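Local atomic coordinates of inactive glucansucrase (Lactobacillus reuteri, PDB entry 5JBD), a protein that belongs to glycosyl hydrolase family 70, whose members are built around a TIM barrel, and carries a bound calcium ion. Residues Ile46-Gly51 and Ala863-Gly868; Tyr105-Tyr110 and Arg137-Gln142; Val626-Ser631 and Ser643-Asp648. One frame throughout, in Å; residues are numbered along the deposited sequence. Where two conformers were deposited one is given.

Contact 1 of 3, residues Ile46-Gly51 and Ala863-Gly868; sequences INNIDG and AYLNSG
G51 CA lies over one face of the Y864 ring, 4.2 Å from its centroid and displaced toward the rim, a CH-pi contact made close by the absence of a side chain on G51. At the ring's edge, in its plane, a water hydrogen-bonds Y864 OH (2.9 Å) and donates to D50 O, so the tyrosine tip and the turn share one solvent molecule; Y864 OH also bonds to A872 N, and the rings of Y52 and F873 meet Y864 edge-to-face. G51 O takes L865 N on a lone pair at 2.8 Å, with Y864 CA 3.3 Å away as a CA-H...O neighbour. Loops 812 residues apart are thereby brought together, consistent with the U-shaped chain path of family 70. The turn is an Asx motif: N48 OD1 accepts G51 N in its carbonyl plane, while N48 ND2, which also bonds to S43 OG, donates to I46 O (3.2 Å, N-H...O 166°). With both ends of its amide engaged, N48 crosses L865 at about a right angle, ND2 being 4.0 Å from L865 CD2. That methyl also reaches I46 CB at 4.0 Å.

Contact 2 of 3, residues Tyr105-Tyr110 and Arg137-Gln142; sequences YENANY and RYVIEQ
Y110 and V139 lie alongside, pointing opposite ways, where the loop between helices 90-101 and 114-117 packs on helix 126-147. From its root outward, Y110 CB lies 4.0 Å from V139 CG2, and CG, anti to the carbonyl carbon (chi1 -68°), is still beside that methyl. Farther out on the ring, CE2 lies near Y138 CD2, while CE1 comes 3.5 Å from Q142 NE2, which is also near CZ and OH. The tyrosine and glutamine meet tip to tip, ring and amide planes 59° apart, and Q142 NE2 has its hydrogen bond with Q66 O. Q142 OE1 receives a weak bond from N107 ND2 (3.3 Å), the two side chains crossing at about a right angle with their amide planes 68° apart. N107 OD1, in plane at the Y110 ring edge, accepts N109 N at 2.9 Å and closes an Asx turn. V139 fills the middle: CG2 meets N107 CB at 3.7 Å and CG1 lies 3.5 Å from Y105 O, a carbonyl buried here without a polar partner. Farther along, Y105 CD2 touches I140 CG1 at 3.8 Å, and Y105 OH bonds to D156 of helix 151-162. With one weak hydrogen bond across it, the contact rests mainly on the apolar fit around V139; N107 OD1 serves the loop's own turn, while Q142 NE2 is committed to Q66 O.

Contact 3 of 3, residues Val626-Ser631 and Ser643-Asp648; sequences VTTNAS and SNAALD
T628 O is approached by two groups: a water donates to it at 2.8 Å, and A646 CA comes within 3.4 Å in a CA-H...O contact. The same water reaches A646 O with a second, weak bond, so solvent links the loop carbonyl to the helix beside it. No direct hydrogen bond crosses between the two segments, and the rest of the meeting is small-residue packing, in which A646 CB also lies 3.5 Å from T628 O. T628 brings CB, OG1 and CG2 against A645: with OG1 anti to the carbonyl carbon and beside the backbone N (chi1 -65°), that oxygen stands 3.5 Å from A645 CB, and CG2 rests near the same methyl. A630 CA sits 3.7 Å from A646 CB, and the two alanine methyls meet at 4.1 Å. S649 OG stitches the segments together from just beyond, bonding both to T628 N and to A645 O. The short, weakly bonded helical turn around 645-648 is set by N644 at its N-cap: OD1 accepts L647 N at 3.1 Å almost straight (N-H...O 167°), nearly along the C=O axis, and A646 N more weakly. N644 ND2 is held in turn by N380 OD1, and A645 N gives its hydrogen to E379 OE1. D648 bonds through OD2 to D458 N, just ahead of strand 460-464. The chain thus returns from strand 612-618 of an antiparallel sheet, passes this N-capped helical turn and enters strand 652-654, which lies beside 460-464 in the parallel sheet: the re-entry into the circularly permuted (beta/alpha)8 barrel characteristic of family 70.

Overall arrangement
Contact 1 is the buried one of the three; contacts 2 and 3 are partly buried. Contacts 1 and 2 lie on the same side of the chain's centre, their own centres 31 Å apart, whereas contact 3 is on the opposite side, its centre 63 Å from that of contact 1. No contact touches another or shares a secondary-structure element. Both later contacts nest within the span closed by contact 1, which pairs distant loops by a short backbone hydrogen bond and an aromatic face. Contact 2 packs a loop on a long helix with apolar and amide groups, and contact 3, short in sequence, relies on threonine and alanine packing and a bridging water beside the barrel.

Contact 1 of 3, residues Ile46-Gly51 and Ala863-Gly868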
ATOM      1  N   ILE A  46     -31.912  -2.488 -23.002  1.00 35.20           N
ATOM      2  CA  ILE A  46     -31.258  -1.221 -22.658  1.00 35.43           C
ATOM      3  C   ILE A  46     -30.250  -1.439 -21.518  1.00 34.85           C
ATOM      4  O   ILE A  46     -30.650  -1.741 -20.397  1.00 36.28           O
ATOM      5  CB  ILE A  46     -32.283  -0.130 -22.243  1.00 35.37           C
ATOM      6  CG1 ILE A  46     -33.372   0.095 -23.315  1.00 35.98           C
ATOM      7  CG2 ILE A  46     -31.564   1.186 -21.945  1.00 35.77           C
ATOM      8  CD1 ILE A  46     -34.499   1.003 -22.853  1.00 36.09           C
ATOM      9  N   ASN A  47     -28.955  -1.291 -21.796  1.00 34.50           N
ATOM     10  CA  ASN A  47     -27.937  -1.301 -20.720  1.00 35.00           C
ATOM     11  C   ASN A  47     -28.278  -0.178 -19.728  1.00 34.23           C
ATOM     12  O   ASN A  47     -28.642   0.935 -20.131  1.00 34.67           O
ATOM     13  CB  ASN A  47     -26.505  -1.070 -21.248  1.00 35.48           C
ATOM     14  CG  ASN A  47     -25.873  -2.290 -21.981  1.00 37.33           C
ATOM     15  OD1 ASN A  47     -24.866  -2.129 -22.700  1.00 40.08           O
ATOM     16  ND2 ASN A  47     -26.436  -3.494 -21.809  1.00 38.44           N
ATOM     17  N   ASN A  48     -28.185  -0.483 -18.444  1.00 34.01           N
ATOM     18  CA  ASN A  48     -28.361   0.524 -17.419  1.00 34.98           C
ATOM     19  C   ASN A  48     -27.583   0.145 -16.155  1.00 33.60           C
ATOM     20  O   ASN A  48     -27.178  -1.008 -15.971  1.00 33.22           O
ATOM     21  CB  ASN A  48     -29.845   0.699 -17.108  1.00 36.98           C
ATOM     22  CG  ASN A  48     -30.422  -0.507 -16.406  1.00 38.44           C
ATOM     23  OD1 ASN A  48     -30.574  -0.514 -15.186  1.00 39.32           O
ATOM     24  ND2 ASN A  48     -30.669  -1.567 -17.161  1.00 40.43           N
ATOM     25  N   ILE A  49     -27.387   1.135 -15.301  1.00 33.04           N
ATOM     26  CA  ILE A  49     -26.598   0.995 -14.068  1.00 31.68           C
ATOM     27  C   ILE A  49     -27.487   1.500 -12.944  1.00 31.29           C
ATOM     28  O   ILE A  49     -27.723   2.688 -12.837  1.00 30.76           O
ATOM     29  CB  ILE A  49     -25.278   1.789 -14.143  1.00 31.62           C
ATOM     30  CG1 ILE A  49     -24.468   1.360 -15.382  1.00 31.24           C
ATOM     31  CG2 ILE A  49     -24.452   1.564 -12.869  1.00 31.58           C
ATOM     32  CD1 ILE A  49     -23.222   2.175 -15.646  1.00 32.07           C
ATOM     33  N   ASP A  50     -28.046   0.569 -12.174  1.00 33.20           N
ATOM     34  CA  ASP A  50     -29.078   0.870 -11.178  1.00 34.95           C
ATOM     35  C   ASP A  50     -30.210   1.787 -11.694  1.00 35.58           C
ATOM     36  O   ASP A  50     -30.651   2.697 -10.997  1.00 36.99           O
ATOM     37  CB  ASP A  50     -28.417   1.479  -9.929  1.00 35.88           C
ATOM     38  CG  ASP A  50     -27.339   0.586  -9.345  1.00 36.26           C
ATOM     39  OD1 ASP A  50     -27.675  -0.528  -8.897  1.00 39.32           O
ATOM     40  OD2 ASP A  50     -26.155   0.980  -9.345  1.00 35.32           O
ATOM     41  N   GLY A  51     -30.662   1.543 -12.925  1.00 35.76           N
ATOM     42  CA  GLY A  51     -31.737   2.337 -13.571  1.00 34.92           C
ATOM     43  C   GLY A  51     -31.261   3.494 -14.449  1.00 33.91           C
ATOM     44  O   GLY A  51     -31.988   3.934 -15.347  1.00 32.93           O
ATOM     45  N   ALA A 863     -32.183  10.500 -16.878  1.00 38.81           N
ATOM     46  CA  ALA A 863     -32.885   9.416 -17.545  1.00 39.35           C
ATOM     47  C   ALA A 863     -32.971   8.253 -16.562  1.00 39.07           C
ATOM     48  O   ALA A 863     -32.090   8.083 -15.707  1.00 39.35           O
ATOM     49  CB  ALA A 863     -32.159   8.990 -18.814  1.00 39.99           C
ATOM     50  N   TYR A 864     -34.044   7.478 -16.651  1.00 38.79           N
ATOM     51  CA  TYR A 864     -34.233   6.367 -15.713  1.00 38.75           C
ATOM     52  C   TYR A 864     -35.065   5.281 -16.338  1.00 39.24           C
ATOM     53  O   TYR A 864     -36.028   5.567 -17.047  1.00 39.86           O
ATOM     54  CB  TYR A 864     -34.880   6.856 -14.411  1.00 38.45           C
ATOM     55  CG  TYR A 864     -34.790   5.876 -13.262  1.00 37.68           C
ATOM     56  CD1 TYR A 864     -33.658   5.823 -12.444  1.00 37.02           C
ATOM     57  CD2 TYR A 864     -35.836   5.007 -12.984  1.00 38.57           C
ATOM     58  CE1 TYR A 864     -33.574   4.925 -11.388  1.00 36.50           C
ATOM     59  CE2 TYR A 864     -35.764   4.106 -11.933  1.00 38.01           C
ATOM     60  CZ  TYR A 864     -34.638   4.071 -11.129  1.00 37.47           C
ATOM     61  OH  TYR A 864     -34.585   3.166 -10.083  1.00 37.02           O
ATOM     62  N   LEU A 865     -34.676   4.038 -16.070  1.00 39.59           N
ATOM     63  CA  LEU A 865     -35.392   2.877 -16.553  1.00 39.69           C
ATOM     64  C   LEU A 865     -35.948   2.135 -15.348  1.00 40.12           C
ATOM     65  O   LEU A 865     -35.209   1.508 -14.592  1.00 39.57           O
ATOM     66  CB  LEU A 865     -34.460   1.986 -17.362  1.00 38.97           C
ATOM     67  CG  LEU A 865     -35.114   0.769 -18.001  1.00 39.56           C
ATOM     68  CD1 LEU A 865     -36.210   1.192 -18.981  1.00 39.94           C
ATOM     69  CD2 LEU A 865     -34.053  -0.075 -18.686  1.00 39.15           C
ATOM     70  N   ASN A 866     -37.260   2.246 -15.163  1.00 43.09           N
ATOM     71  CA  ASN A 866     -37.968   1.522 -14.119  1.00 44.62           C
ATOM     72  C   ASN A 866     -38.198   0.110 -14.621  1.00 48.71           C
ATOM     73  O   ASN A 866     -39.027  -0.110 -15.504  1.00 51.41           O
ATOM     74  CB  ASN A 866     -39.297   2.216 -13.802  1.00 46.63           C
ATOM     75  CG  ASN A 866     -40.028   1.592 -12.621  1.00 47.14           C
ATOM     76  OD1 ASN A 866     -40.259   0.384 -12.578  1.00 46.32           O
ATOM     77  ND2 ASN A 866     -40.415   2.422 -11.663  1.00 48.75           N
ATOM     78  N   SER A 867     -37.437  -0.836 -14.091  1.00 50.50           N
ATOM     79  CA  SER A 867     -37.616  -2.252 -14.403  1.00 54.35           C
ATOM     80  C   SER A 867     -36.894  -3.064 -13.341  1.00 55.78           C
ATOM     81  O   SER A 867     -35.927  -2.587 -12.744  1.00 56.55           O
ATOM     82  CB  SER A 867     -37.092  -2.598 -15.819  1.00 58.28           C
ATOM     83  OG  SER A 867     -35.676  -2.629 -15.873  1.00 56.51           O
ATOM     84  N   GLY A 868     -37.356  -4.285 -13.101  1.00 58.88           N
ATOM     85  CA  GLY A 868     -36.791  -5.124 -12.037  1.00 60.57           C
ATOM     86  C   GLY A 868     -36.827  -4.429 -10.682  1.00 61.06           C
ATOM     87  O   GLY A 868     -37.860  -3.876 -10.301  1.00 61.73           O
TER
HETATM   88  O   HOH W   1     -32.096   2.805  -8.641  1.00 34.37           O

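Contact 2 of 3, residues Tyr105-Tyr110 and Arg137-Gln142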
ATOM      1  N   TYR A 105     -16.165   7.223 -41.867  1.00 45.35           N
ATOM      2  CA  TYR A 105     -17.610   7.213 -42.154  1.00 45.43           C
ATOM      3  C   TYR A 105     -18.024   8.384 -43.042  1.00 47.25           C
ATOM      4  O   TYR A 105     -18.998   9.091 -42.769  1.00 46.17           O
ATOM      5  CB  TYR A 105     -18.402   7.196 -40.847  1.00 44.00           C
ATOM      6  CG  TYR A 105     -18.045   6.034 -39.925  1.00 42.06           C
ATOM      7  CD1 TYR A 105     -16.960   6.122 -39.047  1.00 41.01           C
ATOM      8  CD2 TYR A 105     -18.787   4.854 -39.931  1.00 40.93           C
ATOM      9  CE1 TYR A 105     -16.633   5.078 -38.207  1.00 39.83           C
ATOM     10  CE2 TYR A 105     -18.461   3.801 -39.092  1.00 40.18           C
ATOM     11  CZ  TYR A 105     -17.382   3.915 -38.230  1.00 39.85           C
ATOM     12  OH  TYR A 105     -17.045   2.886 -37.381  1.00 38.91           O
ATOM     13  N   GLU A 106     -17.271   8.560 -44.119  1.00 50.65           N
ATOM     14  CA  GLU A 106     -17.542   9.576 -45.134  1.00 54.71           C
ATOM     15  C   GLU A 106     -18.460   8.984 -46.211  1.00 55.07           C
ATOM     16  O   GLU A 106     -18.275   7.840 -46.617  1.00 53.79           O
ATOM     17  CB  GLU A 106     -16.210  10.039 -45.751  1.00 57.99           C
ATOM     18  CG  GLU A 106     -16.215  11.468 -46.273  1.00 62.36           C
ATOM     19  CD  GLU A 106     -14.851  11.968 -46.752  1.00 63.85           C
ATOM     20  OE1 GLU A 106     -13.844  11.230 -46.666  1.00 65.07           O
ATOM     21  OE2 GLU A 106     -14.792  13.119 -47.232  1.00 65.01           O
ATOM     22  N   ASN A 107     -19.456   9.755 -46.649  1.00 56.45           N
ATOM     23  CA  ASN A 107     -20.260   9.409 -47.837  1.00 59.19           C
ATOM     24  C   ASN A 107     -20.929  10.668 -48.418  1.00 60.35           C
ATOM     25  O   ASN A 107     -21.871  11.210 -47.831  1.00 60.61           O
ATOM     26  CB  ASN A 107     -21.316   8.340 -47.504  1.00 58.07           C
ATOM     27  CG  ASN A 107     -21.944   7.720 -48.745  1.00 60.07           C
ATOM     28  OD1 ASN A 107     -22.170   8.395 -49.746  1.00 60.66           O
ATOM     29  ND2 ASN A 107     -22.249   6.430 -48.673  1.00 59.21           N
ATOM     30  N   ALA A 108     -20.430  11.120 -49.569  1.00 62.66           N
ATOM     31  CA  ALA A 108     -20.973  12.298 -50.278  1.00 64.72           C
ATOM     32  C   ALA A 108     -22.441  12.151 -50.700  1.00 64.92           C
ATOM     33  O   ALA A 108     -23.159  13.147 -50.771  1.00 68.16           O
ATOM     34  CB  ALA A 108     -20.119  12.623 -51.500  1.00 65.27           C
ATOM     35  N   ASN A 109     -22.876  10.922 -50.979  1.00 63.51           N
ATOM     36  CA  ASN A 109     -24.265  10.659 -51.350  1.00 63.52           C
ATOM     37  C   ASN A 109     -25.262  10.892 -50.206  1.00 63.84           C
ATOM     38  O   ASN A 109     -26.452  11.093 -50.469  1.00 63.34           O
ATOM     39  CB  ASN A 109     -24.408   9.238 -51.919  1.00 64.43           C
ATOM     40  CG  ASN A 109     -23.674   9.064 -53.234  1.00 66.34           C
ATOM     41  OD1 ASN A 109     -23.873   9.830 -54.187  1.00 66.70           O
ATOM     42  ND2 ASN A 109     -22.860   8.023 -53.313  1.00 66.02           N
ATOM     43  N   TYR A 110     -24.783  10.875 -48.954  1.00 61.50           N
ATOM     44  CA  TYR A 110     -25.609  11.169 -47.768  1.00 59.73           C
ATOM     45  C   TYR A 110     -25.265  12.518 -47.107  1.00 58.47           C
ATOM     46  O   TYR A 110     -25.591  12.737 -45.935  1.00 60.61           O
ATOM     47  CB  TYR A 110     -25.527   9.992 -46.769  1.00 57.42           C
ATOM     48  CG  TYR A 110     -26.198   8.761 -47.311  1.00 57.76           C
ATOM     49  CD1 TYR A 110     -25.528   7.906 -48.184  1.00 58.41           C
ATOM     50  CD2 TYR A 110     -27.528   8.485 -47.016  1.00 58.22           C
ATOM     51  CE1 TYR A 110     -26.158   6.794 -48.731  1.00 58.00           C
ATOM     52  CE2 TYR A 110     -28.170   7.377 -47.555  1.00 58.86           C
ATOM     53  CZ  TYR A 110     -27.482   6.531 -48.411  1.00 57.67           C
ATOM     54  OH  TYR A 110     -28.121   5.438 -48.949  1.00 56.38           O
ATOM     55  N   ARG A 137     -26.097   7.649 -39.234  1.00 40.23           N
ATOM     56  CA  ARG A 137     -26.514   6.311 -38.821  1.00 39.11           C
ATOM     57  C   ARG A 137     -26.617   5.340 -40.018  1.00 39.81           C
ATOM     58  O   ARG A 137     -26.160   4.199 -39.919  1.00 38.01           O
ATOM     59  CB  ARG A 137     -27.802   6.346 -38.004  1.00 38.89           C
ATOM     60  CG  ARG A 137     -27.601   6.927 -36.612  1.00 38.16           C
ATOM     61  CD  ARG A 137     -28.794   6.644 -35.715  1.00 38.25           C
ATOM     62  NE  ARG A 137     -29.972   7.458 -36.049  1.00 39.06           N
ATOM     63  CZ  ARG A 137     -30.184   8.708 -35.615  1.00 38.94           C
ATOM     64  NH1 ARG A 137     -29.334   9.325 -34.804  1.00 38.46           N
ATOM     65  NH2 ARG A 137     -31.283   9.349 -35.989  1.00 39.77           N
ATOM     66  N   TYR A 138     -27.162   5.811 -41.145  1.00 40.18           N
ATOM     67  CA  TYR A 138     -27.228   5.008 -42.381  1.00 41.58           C
ATOM     68  C   TYR A 138     -25.812   4.635 -42.864  1.00 40.85           C
ATOM     69  O   TYR A 138     -25.553   3.491 -43.231  1.00 40.17           O
ATOM     70  CB  TYR A 138     -28.009   5.741 -43.501  1.00 42.80           C
ATOM     71  CG  TYR A 138     -29.434   6.156 -43.158  1.00 44.50           C
ATOM     72  CD1 TYR A 138     -30.254   5.368 -42.336  1.00 44.47           C
ATOM     73  CD2 TYR A 138     -29.977   7.343 -43.668  1.00 46.50           C
ATOM     74  CE1 TYR A 138     -31.553   5.750 -42.024  1.00 45.32           C
ATOM     75  CE2 TYR A 138     -31.280   7.735 -43.353  1.00 47.02           C
ATOM     76  CZ  TYR A 138     -32.058   6.938 -42.528  1.00 46.47           C
ATOM     77  OH  TYR A 138     -33.331   7.318 -42.185  1.00 47.67           O
ATOM     78  N   VAL A 139     -24.897   5.603 -42.811  1.00 41.19           N
ATOM     79  CA  VAL A 139     -23.498   5.386 -43.216  1.00 41.02           C
ATOM     80  C   VAL A 139     -22.794   4.438 -42.234  1.00 39.35           C
ATOM     81  O   VAL A 139     -22.048   3.570 -42.656  1.00 40.05           O
ATOM     82  CB  VAL A 139     -22.741   6.731 -43.386  1.00 41.51           C
ATOM     83  CG1 VAL A 139     -21.250   6.511 -43.650  1.00 41.23           C
ATOM     84  CG2 VAL A 139     -23.368   7.548 -44.522  1.00 42.76           C
ATOM     85  N   ILE A 140     -23.091   4.566 -40.944  1.00 38.37           N
ATOM     86  CA  ILE A 140     -22.583   3.625 -39.930  1.00 36.77           C
ATOM     87  C   ILE A 140     -23.091   2.191 -40.207  1.00 36.83           C
ATOM     88  O   ILE A 140     -22.316   1.236 -40.109  1.00 36.14           O
ATOM     89  CB  ILE A 140     -22.924   4.082 -38.494  1.00 35.46           C
ATOM     90  CG1 ILE A 140     -22.067   5.292 -38.125  1.00 35.20           C
ATOM     91  CG2 ILE A 140     -22.665   2.976 -37.466  1.00 34.60           C
ATOM     92  CD1 ILE A 140     -22.456   5.964 -36.830  1.00 34.37           C
ATOM     93  N   GLU A 141     -24.375   2.042 -40.523  1.00 36.63           N
ATOM     94  CA  GLU A 141     -24.945   0.715 -40.816  1.00 37.17           C
ATOM     95  C   GLU A 141     -24.342   0.102 -42.086  1.00 39.25           C
ATOM     96  O   GLU A 141     -24.169  -1.113 -42.178  1.00 38.87           O
ATOM     97  CB  GLU A 141     -26.475   0.788 -40.933  1.00 36.99           C
ATOM     98  CG  GLU A 141     -27.199   1.117 -39.623  1.00 36.25           C
ATOM     99  CD  GLU A 141     -27.031   0.062 -38.543  1.00 35.18           C
ATOM    100  OE1 GLU A 141     -26.829  -1.125 -38.869  1.00 34.86           O
ATOM    101  OE2 GLU A 141     -27.118   0.409 -37.343  1.00 34.23           O
ATOM    102  N   GLN A 142     -24.017   0.939 -43.066  1.00 42.24           N
ATOM    103  CA  GLN A 142     -23.262   0.468 -44.230  1.00 44.07           C
ATOM    104  C   GLN A 142     -21.891  -0.071 -43.813  1.00 43.79           C
ATOM    105  O   GLN A 142     -21.465  -1.121 -44.302  1.00 44.19           O
ATOM    106  CB  GLN A 142     -23.085   1.574 -45.249  1.00 46.67           C
ATOM    107  CG  GLN A 142     -24.355   1.992 -45.943  1.00 49.47           C
ATOM    108  CD  GLN A 142     -24.181   3.381 -46.560  1.00 53.04           C
ATOM    109  OE1 GLN A 142     -23.048   3.846 -46.793  1.00 55.71           O
ATOM    110  NE2 GLN A 142     -25.286   4.073 -46.773  1.00 54.58           N
TER

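Contact 3 of 3, residues Val626-Ser631 and Ser643-Asp648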
ATOM      1  N   VAL A 626      22.169 -14.328  23.201  1.00 24.58           N
ATOM      2  CA  VAL A 626      21.783 -13.465  24.320  1.00 25.18           C
ATOM      3  C   VAL A 626      20.285 -13.147  24.358  1.00 25.29           C
ATOM      4  O   VAL A 626      19.879 -12.232  25.070  1.00 24.18           O
ATOM      5  CB  VAL A 626      22.599 -12.144  24.358  1.00 25.47           C
ATOM      6  CG1 VAL A 626      24.062 -12.431  24.702  1.00 25.44           C
ATOM      7  CG2 VAL A 626      22.466 -11.356  23.058  1.00 25.80           C
ATOM      8  N   THR A 627      19.474 -13.895  23.599  1.00 25.37           N
ATOM      9  CA  THR A 627      18.020 -13.810  23.699  1.00 25.76           C
ATOM     10  C   THR A 627      17.571 -13.808  25.154  1.00 24.93           C
ATOM     11  O   THR A 627      18.007 -14.635  25.928  1.00 23.86           O
ATOM     12  CB  THR A 627      17.350 -14.994  22.974  1.00 27.44           C
ATOM     13  OG1 THR A 627      17.649 -14.915  21.579  1.00 29.63           O
ATOM     14  CG2 THR A 627      15.822 -14.975  23.139  1.00 28.43           C
ATOM     15  N   THR A 628      16.723 -12.847  25.513  1.00 23.90           N
ATOM     16  CA  THR A 628      16.057 -12.841  26.809  1.00 24.47           C
ATOM     17  C   THR A 628      14.653 -13.448  26.641  1.00 25.89           C
ATOM     18  O   THR A 628      13.902 -13.010  25.773  1.00 23.69           O
ATOM     19  CB  THR A 628      15.986 -11.420  27.392  1.00 23.96           C
ATOM     20  OG1 THR A 628      17.310 -10.962  27.660  1.00 23.60           O
ATOM     21  CG2 THR A 628      15.191 -11.386  28.691  1.00 26.24           C
ATOM     22  N   ASN A 629      14.328 -14.462  27.448  1.00 27.36           N
ATOM     23  CA  ASN A 629      13.024 -15.138  27.358  1.00 30.82           C
ATOM     24  C   ASN A 629      11.942 -14.253  27.990  1.00 29.42           C
ATOM     25  O   ASN A 629      12.164 -13.620  29.033  1.00 26.72           O
ATOM     26  CB  ASN A 629      13.043 -16.530  28.014  1.00 36.12           C
ATOM     27  CG  ASN A 629      14.012 -17.508  27.338  1.00 45.39           C
ATOM     28  OD1 ASN A 629      14.638 -18.327  28.020  1.00 57.45           O
ATOM     29  ND2 ASN A 629      14.151 -17.431  26.008  1.00 46.07           N
ATOM     30  N   ALA A 630      10.791 -14.178  27.330  1.00 26.31           N
ATOM     31  CA  ALA A 630       9.690 -13.320  27.779  1.00 26.77           C
ATOM     32  C   ALA A 630       9.115 -13.708  29.149  1.00 27.45           C
ATOM     33  O   ALA A 630       8.528 -12.863  29.819  1.00 26.20           O
ATOM     34  CB  ALA A 630       8.581 -13.288  26.724  1.00 26.45           C
ATOM     35  N   SER A 631       9.275 -14.972  29.552  1.00 30.20           N
ATOM     36  CA  SER A 631       8.865 -15.424  30.886  0.50 32.29           C
ATOM     37  C   SER A 631       9.682 -14.772  32.005  1.00 33.48           C
ATOM     38  O   SER A 631       9.258 -14.773  33.154  1.00 34.58           O
ATOM     39  CB  SER A 631       8.953 -16.956  31.002  0.50 33.12           C
ATOM     40  OG  SER A 631      10.292 -17.415  30.910  0.50 33.93           O
ATOM     41  N   SER A 643       8.507  -2.620  25.926  1.00 20.32           N
ATOM     42  CA  SER A 643       9.864  -2.433  25.364  1.00 20.81           C
ATOM     43  C   SER A 643      10.886  -2.829  26.413  1.00 20.76           C
ATOM     44  O   SER A 643      11.243  -2.044  27.286  1.00 23.55           O
ATOM     45  CB  SER A 643      10.061  -0.982  24.899  1.00 20.77           C
ATOM     46  OG  SER A 643      11.241  -0.824  24.112  1.00 20.59           O
ATOM     47  N   ASN A 644      11.347  -4.072  26.338  1.00 21.94           N
ATOM     48  CA  ASN A 644      12.308  -4.611  27.305  1.00 21.67           C
ATOM     49  C   ASN A 644      13.252  -5.557  26.573  1.00 22.01           C
ATOM     50  O   ASN A 644      13.136  -5.713  25.355  1.00 20.87           O
ATOM     51  CB  ASN A 644      11.565  -5.309  28.467  1.00 21.82           C
ATOM     52  CG  ASN A 644      10.592  -6.378  27.996  1.00 21.63           C
ATOM     53  OD1 ASN A 644      10.875  -7.133  27.066  1.00 22.20           O
ATOM     54  ND2 ASN A 644       9.434  -6.452  28.650  1.00 21.64           N
ATOM     55  N   ALA A 645      14.158  -6.193  27.304  1.00 20.79           N
ATOM     56  CA  ALA A 645      15.133  -7.105  26.706  1.00 21.21           C
ATOM     57  C   ALA A 645      14.509  -8.263  25.902  1.00 22.18           C
ATOM     58  O   ALA A 645      15.080  -8.710  24.879  1.00 21.49           O
ATOM     59  CB  ALA A 645      16.076  -7.640  27.784  1.00 21.77           C
ATOM     60  N   ALA A 646      13.337  -8.744  26.324  1.00 22.39           N
ATOM     61  CA  ALA A 646      12.685  -9.831  25.586  1.00 22.33           C
ATOM     62  C   ALA A 646      12.144  -9.351  24.243  1.00 22.35           C
ATOM     63  O   ALA A 646      12.380  -9.995  23.216  1.00 22.23           O
ATOM     64  CB  ALA A 646      11.596 -10.490  26.413  1.00 22.97           C
ATOM     65  N   LEU A 647      11.444  -8.223  24.227  1.00 22.20           N
ATOM     66  CA  LEU A 647      10.923  -7.701  22.960  1.00 21.77           C
ATOM     67  C   LEU A 647      12.077  -7.300  22.032  1.00 20.84           C
ATOM     68  O   LEU A 647      12.010  -7.543  20.814  1.00 18.86           O
ATOM     69  CB  LEU A 647       9.994  -6.511  23.180  1.00 21.52           C
ATOM     70  CG  LEU A 647       9.224  -6.068  21.929  1.00 22.92           C
ATOM     71  CD1 LEU A 647       8.214  -7.133  21.516  1.00 24.11           C
ATOM     72  CD2 LEU A 647       8.508  -4.756  22.171  1.00 21.97           C
ATOM     73  N   ASP A 648      13.121  -6.710  22.612  1.00 19.28           N
ATOM     74  CA  ASP A 648      14.346  -6.327  21.861  1.00 19.57           C
ATOM     75  C   ASP A 648      15.045  -7.507  21.208  1.00 19.54           C
ATOM     76  O   ASP A 648      15.768  -7.322  20.228  1.00 19.87           O
ATOM     77  CB  ASP A 648      15.389  -5.631  22.772  1.00 19.30           C
ATOM     78  CG  ASP A 648      15.027  -4.208  23.153  1.00 20.12           C
ATOM     79  OD1 ASP A 648      14.046  -3.643  22.642  1.00 20.78           O
ATOM     80  OD2 ASP A 648      15.773  -3.613  23.967  1.00 20.14           O
TER
HETATM   81  O   HOH W   2      12.444 -13.415  23.453  1.00 26.30           O